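Side-chain contacts in conjugal transfer protein TRWB (PDB 1E9R), which probably couples DNA processing to the type IV secretion channel in bacterial conjugation, working as a hexameric, ring-helicase-like NTPase: residues B[171-175]-B[176-180]; B[179-182]-B[183-187]. All coordinates share one frame; numbering follows the deposited sequence.

Contact 1. Residues B[171-175]-B[176-180]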
loop_
_atom_site.group_PDB
_atom_site.type_symbol
_atom_site.label_atom_id
_atom_site.label_comp_id
_atom_site.label_asym_id
_atom_site.label_seq_id
_atom_site.Cartn_x
_atom_site.Cartn_y
_atom_site.Cartn_z
ATOM N N GLU B 171 3.264 22.749 38.066
ATOM C CA GLU B 171 3.890 23.895 37.401
ATOM C C GLU B 171 4.255 23.551 35.955
ATOM O O GLU B 171 4.102 24.373 35.045
ATOM C CB GLU B 171 5.160 24.329 38.147
ATOM C CG GLU B 171 4.939 25.401 39.209
ATOM C CD GLU B 171 4.471 26.722 38.613
ATOM O OE1 GLU B 171 5.235 27.319 37.811
ATOM O OE2 GLU B 171 3.337 27.160 38.944
ATOM N N LEU B 172 4.750 22.330 35.768
ATOM C CA LEU B 172 5.136 21.820 34.463
ATOM C C LEU B 172 3.904 21.768 33.570
ATOM O O LEU B 172 3.936 22.180 32.415
ATOM C CB LEU B 172 5.724 20.416 34.611
ATOM C CG LEU B 172 6.212 19.732 33.338
ATOM C CD1 LEU B 172 7.332 20.536 32.689
ATOM C CD2 LEU B 172 6.700 18.353 33.695
ATOM N N PHE B 173 2.809 21.262 34.117
ATOM C CA PHE B 173 1.582 21.166 33.352
ATOM C C PHE B 173 1.014 22.543 33.018
ATOM O O PHE B 173 0.447 22.734 31.943
ATOM C CB PHE B 173 0.554 20.350 34.128
ATOM C CG PHE B 173 -0.716 20.081 33.370
ATOM C CD1 PHE B 173 -0.761 19.104 32.387
ATOM C CD2 PHE B 173 -1.882 20.776 33.673
ATOM C CE1 PHE B 173 -1.955 18.820 31.720
ATOM C CE2 PHE B 173 -3.086 20.499 33.012
ATOM C CZ PHE B 173 -3.122 19.522 32.038
ATOM N N HIS B 174 1.165 23.500 33.932
ATOM C CA HIS B 174 0.638 24.844 33.701
ATOM C C HIS B 174 1.330 25.490 32.513
ATOM O O HIS B 174 0.699 25.949 31.562
ATOM C CB HIS B 174 0.844 25.735 34.933
ATOM C CG HIS B 174 0.533 27.181 34.680
ATOM N ND1 HIS B 174 -0.755 27.643 34.490
ATOM C CD2 HIS B 174 1.347 28.249 34.496
ATOM C CE1 HIS B 174 -0.718 28.931 34.194
ATOM N NE2 HIS B 174 0.545 29.323 34.190
ATOM N N TRP B 175 2.647 25.530 32.593
ATOM C CA TRP B 175 3.446 26.123 31.549
ATOM C C TRP B 175 3.260 25.474 30.193
ATOM O O TRP B 175 3.031 26.158 29.200
ATOM C CB TRP B 175 4.917 26.059 31.951
ATOM C CG TRP B 175 5.289 27.102 32.951
ATOM C CD1 TRP B 175 5.764 26.911 34.227
ATOM C CD2 TRP B 175 5.198 28.514 32.763
ATOM N NE1 TRP B 175 5.969 28.126 34.838
ATOM C CE2 TRP B 175 5.630 29.125 33.962
ATOM C CE3 TRP B 175 4.791 29.325 31.691
ATOM C CZ2 TRP B 175 5.664 30.509 34.117
ATOM C CZ3 TRP B 175 4.827 30.691 31.846
ATOM C CH2 TRP B 175 5.260 31.275 33.051
ATOM N N THR B 176 3.347 24.150 30.155
ATOM C CA THR B 176 3.239 23.430 28.900
ATOM C C THR B 176 1.869 23.406 28.261
ATOM O O THR B 176 1.784 23.228 27.058
ATOM C CB THR B 176 3.743 21.953 29.019
ATOM O OG1 THR B 176 2.978 21.242 29.999
ATOM C CG2 THR B 176 5.208 21.917 29.400
ATOM N N THR B 177 0.797 23.591 29.027
ATOM C CA THR B 177 -0.530 23.534 28.414
ATOM C C THR B 177 -1.529 24.603 28.838
ATOM O O THR B 177 -2.554 24.772 28.193
ATOM C CB THR B 177 -1.184 22.148 28.643
ATOM O OG1 THR B 177 -1.700 22.072 29.976
ATOM C CG2 THR B 177 -0.157 21.037 28.457
ATOM N N ILE B 178 -1.233 25.330 29.910
ATOM C CA ILE B 178 -2.158 26.351 30.399
ATOM C C ILE B 178 -1.700 27.781 30.147
ATOM O O ILE B 178 -2.480 28.607 29.690
ATOM C CB ILE B 178 -2.430 26.192 31.918
ATOM C CG1 ILE B 178 -2.949 24.786 32.221
ATOM C CG2 ILE B 178 -3.459 27.214 32.362
ATOM C CD1 ILE B 178 -4.254 24.463 31.545
ATOM N N ALA B 179 -0.447 28.079 30.458
ATOM C CA ALA B 179 0.064 29.424 30.246
ATOM C C ALA B 179 -0.209 29.802 28.800
ATOM O O ALA B 179 -0.212 28.940 27.929
ATOM C CB ALA B 179 1.556 29.470 30.526
ATOM N N THR B 180 -0.449 31.083 28.535
ATOM C CA THR B 180 -0.713 31.508 27.164
ATOM C C THR B 180 0.528 31.271 26.319
ATOM O O THR B 180 1.648 31.174 26.829
ATOM C CB THR B 180 -1.069 33.012 27.058
ATOM O OG1 THR B 180 0.102 33.793 27.309
ATOM C CG2 THR B 180 -2.152 33.388 28.056
#
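Thr176 folds back onto the carbonyl of Leu172, and Thr177 does the same to Phe173, toward the C-terminal end of helix 169-178, where the alpha-helix widens into a pi-type turn. The helix belongs to the all-helical part of the molecule, set apart from the central mixed sheet.

The tight side is polar and intrahelical. OG1 of Thr176 lies 2.8 Å from Leu172 O and donates to it; the N of Thr176 adds a second bond of 3.1 Å to this Leu172 O from the opposite face of the carbonyl plane. A chi1 of 60° swings the Thr176 hydroxyl in over its own backbone, facing back along the helix. Thr177 repeats the pattern with OG1 3.0 Å from Phe173 O, the backbone N again using the other face. Both buried hydroxyls are thus satisfied within one turn. The Thr177 oxygen also sits over the centre of the Phe173 ring, OG1 3.5 Å above the plane. Leu172 and Thr176 continue this packed side onto helix 141-163.

Less buried is the flank of His174 and Ile178, two side chains that run roughly perpendicular and meet by van der Waals contact alone. With CG of His174 anti to its N (chi1 170°), ND1 comes 3.4 Å from Ile178 CB, an oblique approach rather than a stack. Phe173 CE2 stays a loose 4.4 Å from Ile178 CG1; Leu192 of the second subunit covers both residues.

The pi-type turn rests on His174 O, which accepts from Ile178 N and, from the other face of its plane, from Ala179 N. That i to i+5 bond, Ala179 N to His174 O, measures 2.7 Å and is nearly straight at 162°, while Ala179 CB presses obliquely on Trp175 CE3 at 3.4 Å.

Contact 2. Residues B[179-182]-B[183-187]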
loop_
_atom_site.group_PDB
_atom_site.type_symbol
_atom_site.label_atom_id
_atom_site.label_comp_id
_atom_site.label_asym_id
_atom_site.label_seq_id
_atom_site.Cartn_x
_atom_site.Cartn_y
_atom_site.Cartn_z
ATOM N N ALA B 179 -0.447 28.079 30.458
ATOM C CA ALA B 179 0.064 29.424 30.246
ATOM C C ALA B 179 -0.209 29.802 28.800
ATOM O O ALA B 179 -0.212 28.940 27.929
ATOM C CB ALA B 179 1.556 29.470 30.526
ATOM N N THR B 180 -0.449 31.083 28.535
ATOM C CA THR B 180 -0.713 31.508 27.164
ATOM C C THR B 180 0.528 31.271 26.319
ATOM O O THR B 180 1.648 31.174 26.829
ATOM C CB THR B 180 -1.069 33.012 27.058
ATOM O OG1 THR B 180 0.102 33.793 27.309
ATOM C CG2 THR B 180 -2.152 33.388 28.056
ATOM N N PHE B 181 0.306 31.186 25.015
ATOM C CA PHE B 181 1.371 30.967 24.051
ATOM C C PHE B 181 2.536 31.892 24.323
ATOM O O PHE B 181 3.688 31.465 24.364
ATOM C CB PHE B 181 0.852 31.255 22.655
ATOM C CG PHE B 181 1.362 30.315 21.607
ATOM C CD1 PHE B 181 1.010 28.966 21.631
ATOM C CD2 PHE B 181 2.124 30.789 20.548
ATOM C CE1 PHE B 181 1.399 28.106 20.612
ATOM C CE2 PHE B 181 2.518 29.933 19.520
ATOM C CZ PHE B 181 2.151 28.589 19.555
ATOM N N ASP B 182 2.219 33.170 24.504
ATOM C CA ASP B 182 3.237 34.177 24.753
ATOM C C ASP B 182 3.991 34.021 26.059
ATOM O O ASP B 182 5.213 34.145 26.082
ATOM C CB ASP B 182 2.630 35.573 24.694
ATOM C CG ASP B 182 2.079 35.907 23.326
ATOM O OD1 ASP B 182 1.990 35.000 22.465
ATOM O OD2 ASP B 182 1.728 37.084 23.113
ATOM N N ASP B 183 3.278 33.764 27.151
ATOM C CA ASP B 183 3.951 33.608 28.432
ATOM C C ASP B 183 4.867 32.412 28.403
ATOM O O ASP B 183 5.950 32.446 28.991
ATOM C CB ASP B 183 2.941 33.447 29.556
ATOM C CG ASP B 183 2.160 34.711 29.810
ATOM O OD1 ASP B 183 2.787 35.791 29.837
ATOM O OD2 ASP B 183 0.926 34.626 29.988
ATOM N N LEU B 184 4.426 31.355 27.718
ATOM C CA LEU B 184 5.219 30.138 27.600
ATOM C C LEU B 184 6.514 30.523 26.916
ATOM O O LEU B 184 7.605 30.229 27.409
ATOM C CB LEU B 184 4.495 29.104 26.749
ATOM C CG LEU B 184 4.840 27.638 27.023
ATOM C CD1 LEU B 184 4.312 26.806 25.868
ATOM C CD2 LEU B 184 6.335 27.437 27.182
ATOM N N ARG B 185 6.378 31.182 25.769
ATOM C CA ARG B 185 7.528 31.649 24.999
ATOM C C ARG B 185 8.510 32.376 25.916
ATOM O O ARG B 185 9.711 32.134 25.875
ATOM C CB ARG B 185 7.067 32.604 23.898
ATOM C CG ARG B 185 6.378 31.946 22.713
ATOM C CD ARG B 185 7.366 31.762 21.581
ATOM N NE ARG B 185 6.761 31.211 20.373
ATOM C CZ ARG B 185 5.777 31.787 19.693
ATOM N NH1 ARG B 185 5.268 32.934 20.111
ATOM N NH2 ARG B 185 5.297 31.211 18.600
ATOM N N GLY B 186 7.987 33.272 26.745
ATOM C CA GLY B 186 8.837 34.015 27.658
ATOM C C GLY B 186 9.517 33.108 28.662
ATOM O O GLY B 186 10.698 33.288 28.983
ATOM N N PHE B 187 8.769 32.130 29.173
ATOM C CA PHE B 187 9.331 31.192 30.129
ATOM C C PHE B 187 10.465 30.424 29.461
ATOM O O PHE B 187 11.511 30.184 30.060
ATOM C CB PHE B 187 8.278 30.204 30.612
ATOM C CG PHE B 187 8.794 29.264 31.650
ATOM C CD1 PHE B 187 8.957 29.684 32.963
ATOM C CD2 PHE B 187 9.184 27.976 31.307
ATOM C CE1 PHE B 187 9.502 28.838 33.924
ATOM C CE2 PHE B 187 9.730 27.119 32.257
ATOM C CZ PHE B 187 9.891 27.552 33.570
HETATM O O HOH W 1 -0.413 32.561 31.263
#
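Thr180 and Asp183 hold the start of helix 181-188 through hydrogen bonds. The N of Asp183 donates to Thr180 OG1 over 3.2 Å with a nearly straight N-H angle of 168°. Thr180 OG1 in turn donates a weak bond of 2.9 Å to Asp183 OD2. One water closes the return path: it accepts from Thr180 N at 3.1 Å and donates to Asp183 OD2 at 2.8 Å.

Backbone bonds of the opening turns follow, Leu184 N to Thr180 O at 2.9 Å, then Arg185 N to Phe181 O and Gly186 N to Asp182 O.

The aromatic and charged pair is Phe181 with Arg185. The arginine chain bends at chi2 (-98°), which carries its guanidinium back to the Phe181 ring, obliquely to it: Phe181 CE2 lies over one guanidinium face, 3.2 Å from Arg185 NH2, and the two planes stand 80° apart, so the groups do not stack flat. At the polar end, Arg185 NE donates to Phe197 O, outside the two segments. A leucine in place of this arginine would probably leave Phe197 O without its NE donor and Phe181 CE2 without the guanidinium face it meets.

Phe181 also packs on helix 201-217. The whole is an N-cap by threonine at a helix start, in which water supplies the reciprocal half that a direct capping box would have.

How the contacts relate
Reading from the N terminus, the chain runs down helix 169-178, turns at Ala179 and Thr180, and sets out again along helix 181-188. Contact 1 closes the end of the first helix and contact 2 the start of the second. They share those two turn residues, so they overlap in tandem, and neither nests inside the other; their centres are about 8 Å apart. The helices also meet directly: Trp175 O lies 3.2 Å from Leu184 CG, and the rings of Trp175 and Phe187 stack. Together the pair is tied to helices 141-163 and 201-217, and both contacts reach the second subunit.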